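Long-range contact in type 6 secretion amidase effector 2 (Salmonella typhi, PDB 6WIN), which probably cleaves amide bonds of bacterial peptidoglycan as an antimicrobial toxin delivered by a type VI secretion system: residues V33-V45 / V56-H68. Residues are numbered along the deposited sequence; the frame is centred on the assembly and turned at random.
Sequences VGQASTWQQGAAV and VIATFVNGRYPNH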
loop_
_atom_site.group_PDB
_atom_site.type_symbol
_atom_site.label_atom_id
_atom_site.label_comp_id
_atom_site.label_asym_id
_atom_site.label_seq_id
_atom_site.Cartn_x
_atom_site.Cartn_y
_atom_site.Cartn_z
ATOM N N VAL A 33 0.956 -10.898 -6.749
ATOM C CA VAL A 33 1.205 -10.781 -5.312
ATOM C C VAL A 33 0.340 -11.719 -4.481
ATOM O O VAL A 33 0.547 -11.822 -3.263
ATOM C CB VAL A 33 0.991 -9.326 -4.857
ATOM C CG1 VAL A 33 1.995 -8.430 -5.547
ATOM C CG2 VAL A 33 -0.434 -8.889 -5.180
ATOM N N GLY A 34 -0.616 -12.409 -5.092
ATOM C CA GLY A 34 -1.489 -13.266 -4.323
ATOM C C GLY A 34 -2.537 -12.489 -3.544
ATOM O O GLY A 34 -2.702 -11.279 -3.676
ATOM N N GLN A 35 -3.276 -13.232 -2.732
ATOM C CA GLN A 35 -4.340 -12.643 -1.936
ATOM C C GLN A 35 -3.747 -11.959 -0.716
ATOM O O GLN A 35 -2.758 -12.432 -0.144
ATOM C CB GLN A 35 -5.353 -13.711 -1.523
ATOM C CG GLN A 35 -5.920 -14.462 -2.724
ATOM C CD GLN A 35 -7.023 -15.432 -2.354
ATOM O OE1 GLN A 35 -7.309 -15.649 -1.176
ATOM N NE2 GLN A 35 -7.643 -16.030 -3.367
ATOM N N ALA A 36 -4.350 -10.825 -0.336
ATOM C CA ALA A 36 -3.779 -9.986 0.714
ATOM C C ALA A 36 -3.733 -10.701 2.059
ATOM O O ALA A 36 -2.918 -10.351 2.920
ATOM C CB ALA A 36 -4.578 -8.695 0.831
ATOM N N SER A 37 -4.598 -11.702 2.253
ATOM C CA SER A 37 -4.598 -12.515 3.463
ATOM C C SER A 37 -3.302 -13.287 3.659
ATOM O O SER A 37 -3.034 -13.746 4.777
ATOM C CB SER A 37 -5.770 -13.500 3.419
ATOM O OG SER A 37 -5.747 -14.238 2.212
ATOM N N THR A 38 -2.499 -13.461 2.604
ATOM C CA THR A 38 -1.244 -14.202 2.707
ATOM C C THR A 38 -0.037 -13.307 2.960
ATOM O O THR A 38 1.056 -13.830 3.196
ATOM C CB THR A 38 -0.995 -15.019 1.430
ATOM O OG1 THR A 38 -0.728 -14.128 0.334
ATOM C CG2 THR A 38 -2.219 -15.881 1.097
ATOM N N TRP A 39 -0.204 -11.987 2.910
ATOM C CA TRP A 39 0.933 -11.079 2.977
ATOM C C TRP A 39 1.520 -11.044 4.388
ATOM O O TRP A 39 0.811 -11.206 5.386
ATOM C CB TRP A 39 0.521 -9.665 2.548
ATOM C CG TRP A 39 0.100 -9.548 1.097
ATOM C CD1 TRP A 39 0.226 -10.503 0.128
ATOM C CD2 TRP A 39 -0.526 -8.421 0.470
ATOM N NE1 TRP A 39 -0.278 -10.037 -1.065
ATOM C CE2 TRP A 39 -0.752 -8.765 -0.879
ATOM C CE3 TRP A 39 -0.934 -7.157 0.925
ATOM C CZ2 TRP A 39 -1.353 -7.883 -1.788
ATOM C CZ3 TRP A 39 -1.528 -6.288 0.030
ATOM C CH2 TRP A 39 -1.733 -6.656 -1.315
ATOM N N GLN A 40 2.834 -10.836 4.454
ATOM C CA GLN A 40 3.552 -10.583 5.697
ATOM C C GLN A 40 4.065 -9.149 5.707
ATOM O O GLN A 40 4.567 -8.647 4.694
ATOM C CB GLN A 40 4.726 -11.554 5.876
ATOM C CG GLN A 40 5.424 -11.441 7.225
ATOM C CD GLN A 40 4.888 -12.424 8.250
ATOM O OE1 GLN A 40 5.217 -13.619 8.219
ATOM N NE2 GLN A 40 4.056 -11.929 9.168
ATOM N N GLN A 41 3.939 -8.498 6.859
ATOM C CA GLN A 41 4.410 -7.129 7.028
ATOM C C GLN A 41 5.928 -7.029 6.864
ATOM O O GLN A 41 6.686 -7.649 7.614
ATOM C CB GLN A 41 3.991 -6.635 8.414
ATOM C CG GLN A 41 4.473 -5.251 8.749
ATOM C CD GLN A 41 3.828 -4.709 9.995
ATOM O OE1 GLN A 41 3.003 -5.374 10.639
ATOM N NE2 GLN A 41 4.192 -3.494 10.350
ATOM N N GLY A 42 6.376 -6.222 5.906
ATOM C CA GLY A 42 7.791 -5.964 5.707
ATOM C C GLY A 42 8.260 -4.676 6.363
ATOM O O GLY A 42 7.683 -4.195 7.346
ATOM N N ALA A 43 9.352 -4.126 5.828
ATOM C CA ALA A 43 9.944 -2.916 6.385
ATOM C C ALA A 43 8.995 -1.727 6.242
ATOM O O ALA A 43 8.194 -1.658 5.303
ATOM C CB ALA A 43 11.268 -2.609 5.679
ATOM N N ALA A 44 9.097 -0.778 7.181
ATOM C CA ALA A 44 8.302 0.445 7.104
ATOM C C ALA A 44 8.657 1.226 5.847
ATOM O O ALA A 44 9.802 1.227 5.394
ATOM C CB ALA A 44 8.522 1.332 8.340
ATOM N N VAL A 45 7.660 1.897 5.278
ATOM C CA VAL A 45 7.878 2.722 4.093
ATOM C C VAL A 45 8.364 4.121 4.468
ATOM O O VAL A 45 9.386 4.594 3.965
ATOM C CB VAL A 45 6.584 2.788 3.258
ATOM C CG1 VAL A 45 6.715 3.828 2.140
ATOM C CG2 VAL A 45 6.216 1.401 2.720
ATOM N N VAL A 56 5.736 -2.712 -4.043
ATOM C CA VAL A 56 4.374 -2.921 -3.572
ATOM C C VAL A 56 4.330 -2.708 -2.065
ATOM O O VAL A 56 5.092 -3.333 -1.319
ATOM C CB VAL A 56 3.883 -4.324 -3.938
ATOM C CG1 VAL A 56 2.545 -4.580 -3.282
ATOM C CG2 VAL A 56 3.814 -4.501 -5.479
ATOM N N ILE A 57 3.430 -1.826 -1.609
ATOM C CA ILE A 57 3.283 -1.505 -0.197
ATOM C C ILE A 57 1.814 -1.616 0.203
ATOM O O ILE A 57 0.916 -1.653 -0.640
ATOM C CB ILE A 57 3.847 -0.106 0.122
ATOM C CG1 ILE A 57 3.040 0.984 -0.606
ATOM C CG2 ILE A 57 5.312 -0.040 -0.301
ATOM C CD1 ILE A 57 3.480 2.416 -0.247
ATOM N N ALA A 58 1.572 -1.674 1.511
ATOM C CA ALA A 58 0.214 -1.851 2.010
ATOM C C ALA A 58 0.137 -1.436 3.473
ATOM O O ALA A 58 1.147 -1.357 4.168
ATOM C CB ALA A 58 -0.249 -3.304 1.865
ATOM N N THR A 59 -1.088 -1.185 3.928
ATOM C CA THR A 59 -1.369 -1.034 5.351
ATOM C C THR A 59 -1.240 -2.383 6.055
ATOM O O THR A 59 -1.828 -3.374 5.617
ATOM C CB THR A 59 -2.787 -0.503 5.550
ATOM O OG1 THR A 59 -3.709 -1.434 4.961
ATOM C CG2 THR A 59 -2.970 0.878 4.898
ATOM N N PHE A 60 -0.498 -2.421 7.161
ATOM C CA PHE A 60 -0.314 -3.648 7.930
ATOM C C PHE A 60 -0.568 -3.407 9.410
ATOM O O PHE A 60 -0.155 -2.385 9.963
ATOM C CB PHE A 60 1.101 -4.217 7.781
ATOM C CG PHE A 60 1.316 -4.999 6.524
ATOM C CD1 PHE A 60 1.059 -6.365 6.486
ATOM C CD2 PHE A 60 1.805 -4.379 5.387
ATOM C CE1 PHE A 60 1.274 -7.093 5.342
ATOM C CE2 PHE A 60 2.019 -5.101 4.238
ATOM C CZ PHE A 60 1.754 -6.469 4.219
ATOM N N VAL A 61 -1.209 -4.380 10.048
ATOM C CA VAL A 61 -1.515 -4.342 11.471
ATOM C C VAL A 61 -1.134 -5.689 12.066
ATOM O O VAL A 61 -1.598 -6.731 11.587
ATOM C CB VAL A 61 -3.003 -4.050 11.730
ATOM C CG1 VAL A 61 -3.370 -4.410 13.154
ATOM C CG2 VAL A 61 -3.347 -2.594 11.392
ATOM N N ASN A 62 -0.301 -5.667 13.108
ATOM C CA ASN A 62 0.074 -6.875 13.849
ATOM C C ASN A 62 0.601 -7.944 12.898
ATOM O O ASN A 62 0.268 -9.125 13.012
ATOM C CB ASN A 62 -1.099 -7.417 14.672
ATOM C CG ASN A 62 -1.598 -6.422 15.724
ATOM O OD1 ASN A 62 -0.819 -5.663 16.304
ATOM N ND2 ASN A 62 -2.908 -6.433 15.976
ATOM N N GLY A 63 1.401 -7.512 11.924
ATOM C CA GLY A 63 2.079 -8.406 11.018
ATOM C C GLY A 63 1.298 -8.795 9.780
ATOM O O GLY A 63 1.849 -9.510 8.931
ATOM N N ARG A 64 0.035 -8.377 9.658
ATOM C CA ARG A 64 -0.831 -8.882 8.597
ATOM C C ARG A 64 -1.661 -7.769 7.968
ATOM O O ARG A 64 -1.893 -6.718 8.572
ATOM C CB ARG A 64 -1.776 -9.975 9.105
ATOM C CG ARG A 64 -1.155 -10.909 10.126
ATOM C CD ARG A 64 -0.229 -11.888 9.452
ATOM N NE ARG A 64 -0.886 -12.564 8.344
ATOM C CZ ARG A 64 -1.822 -13.497 8.493
ATOM N NH1 ARG A 64 -2.375 -14.058 7.423
ATOM N NH2 ARG A 64 -2.203 -13.876 9.713
ATOM N N TYR A 65 -2.114 -8.022 6.744
ATOM C CA TYR A 65 -3.039 -7.105 6.084
ATOM C C TYR A 65 -4.379 -7.152 6.808
ATOM O O TYR A 65 -4.922 -8.242 7.020
ATOM C CB TYR A 65 -3.210 -7.491 4.612
ATOM C CG TYR A 65 -4.001 -6.507 3.787
ATOM C CD1 TYR A 65 -3.396 -5.367 3.273
ATOM C CD2 TYR A 65 -5.345 -6.714 3.517
ATOM C CE1 TYR A 65 -4.106 -4.469 2.508
ATOM C CE2 TYR A 65 -6.071 -5.808 2.750
ATOM C CZ TYR A 65 -5.440 -4.693 2.249
ATOM O OH TYR A 65 -6.135 -3.775 1.489
ATOM N N PRO A 66 -4.927 -6.022 7.224
ATOM C CA PRO A 66 -6.209 -6.050 7.956
ATOM C C PRO A 66 -7.435 -6.052 7.039
ATOM O O PRO A 66 -8.066 -5.033 6.766
ATOM C CB PRO A 66 -6.135 -4.776 8.802
ATOM C CG PRO A 66 -5.332 -3.824 7.973
ATOM C CD PRO A 66 -4.377 -4.656 7.127
ATOM N N ASN A 67 -7.791 -7.248 6.554
ATOM C CA ASN A 67 -8.974 -7.392 5.705
ATOM C C ASN A 67 -10.236 -6.936 6.423
ATOM O O ASN A 67 -11.189 -6.473 5.784
ATOM C CB ASN A 67 -9.131 -8.847 5.259
ATOM C CG ASN A 67 -7.904 -9.379 4.538
ATOM O OD1 ASN A 67 -7.030 -10.007 5.149
ATOM N ND2 ASN A 67 -7.840 -9.146 3.227
ATOM N N HIS A 68 -10.251 -7.054 7.742
ATOM C CA HIS A 68 -11.382 -6.738 8.597
ATOM C C HIS A 68 -11.576 -5.244 8.821
ATOM O O HIS A 68 -12.522 -4.858 9.509
ATOM C CB HIS A 68 -11.181 -7.425 9.944
ATOM C CG HIS A 68 -9.804 -7.236 10.508
ATOM N ND1 HIS A 68 -8.716 -7.974 10.086
ATOM C CD2 HIS A 68 -9.335 -6.385 11.455
ATOM C CE1 HIS A 68 -7.641 -7.590 10.752
ATOM N NE2 HIS A 68 -7.988 -6.628 11.588
HETATM O O HOH W 1 -1.871 -10.485 5.551
HETATM O O HOH W 2 1.850 -2.058 11.816
#
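Trp39 and Tyr65 meet in a T-shaped pair, the indole presenting its edge to the phenol face with the planes at 77° and Trp39 CE3 3.8 Å from Tyr65 CD1. Over one face of the tyrosine ring lies the Ala36 methyl, a CH-pi contact with CB 3.8 Å from the ring centroid, while Ala36 CA rests on a face of the indole; Ala36, at the start of the 3-10 segment, thus meets both rings. At the indole edge NE1 donates in the ring plane to Val33 O, which fixes the rotation of the ring. The Phe60 ring receives Gln41 CA on one face, 3.6 Å from its centroid, and has Trp39 CB at its edge.

Polar groups then bind residues 40 and 41 to the type I' turn of residues 61-64. With CG anti to the backbone N (chi1 177°), the extended Gln41 side chain runs antiparallel to that of Phe60, and its OE1 accepts from Gly63 N at 3.0 Å, nearly in line with the C=O bond though bent at the hydrogen (131°). Gly63 O is gripped from opposite faces of its plane by Gln41 N at 3.1 Å and, more loosely, by Gln40 NE2; Gln40 OE1 is hydrogen-bonded to His139 NE2, evidently in a C-terminal histidine tag. Arg64 doubles back through two bends, and NH1 donates in the guanidinium plane to Ser37 O at 2.7 Å, similarly bent. A water donates to Ala36 O and Trp39 O and accepts from Tyr65 N, linking the two backbones.

The example illustrates how a loop can be stitched to a sheet's edge: strand 40-44 is outermost in this chain's sheet, with strand 129-133 between it and strand 56-59. Trp39 also touches Val132 of strand 129-133 and Ala74 of strand 74-81, and Tyr65 reaches Val24 of helix 23-30.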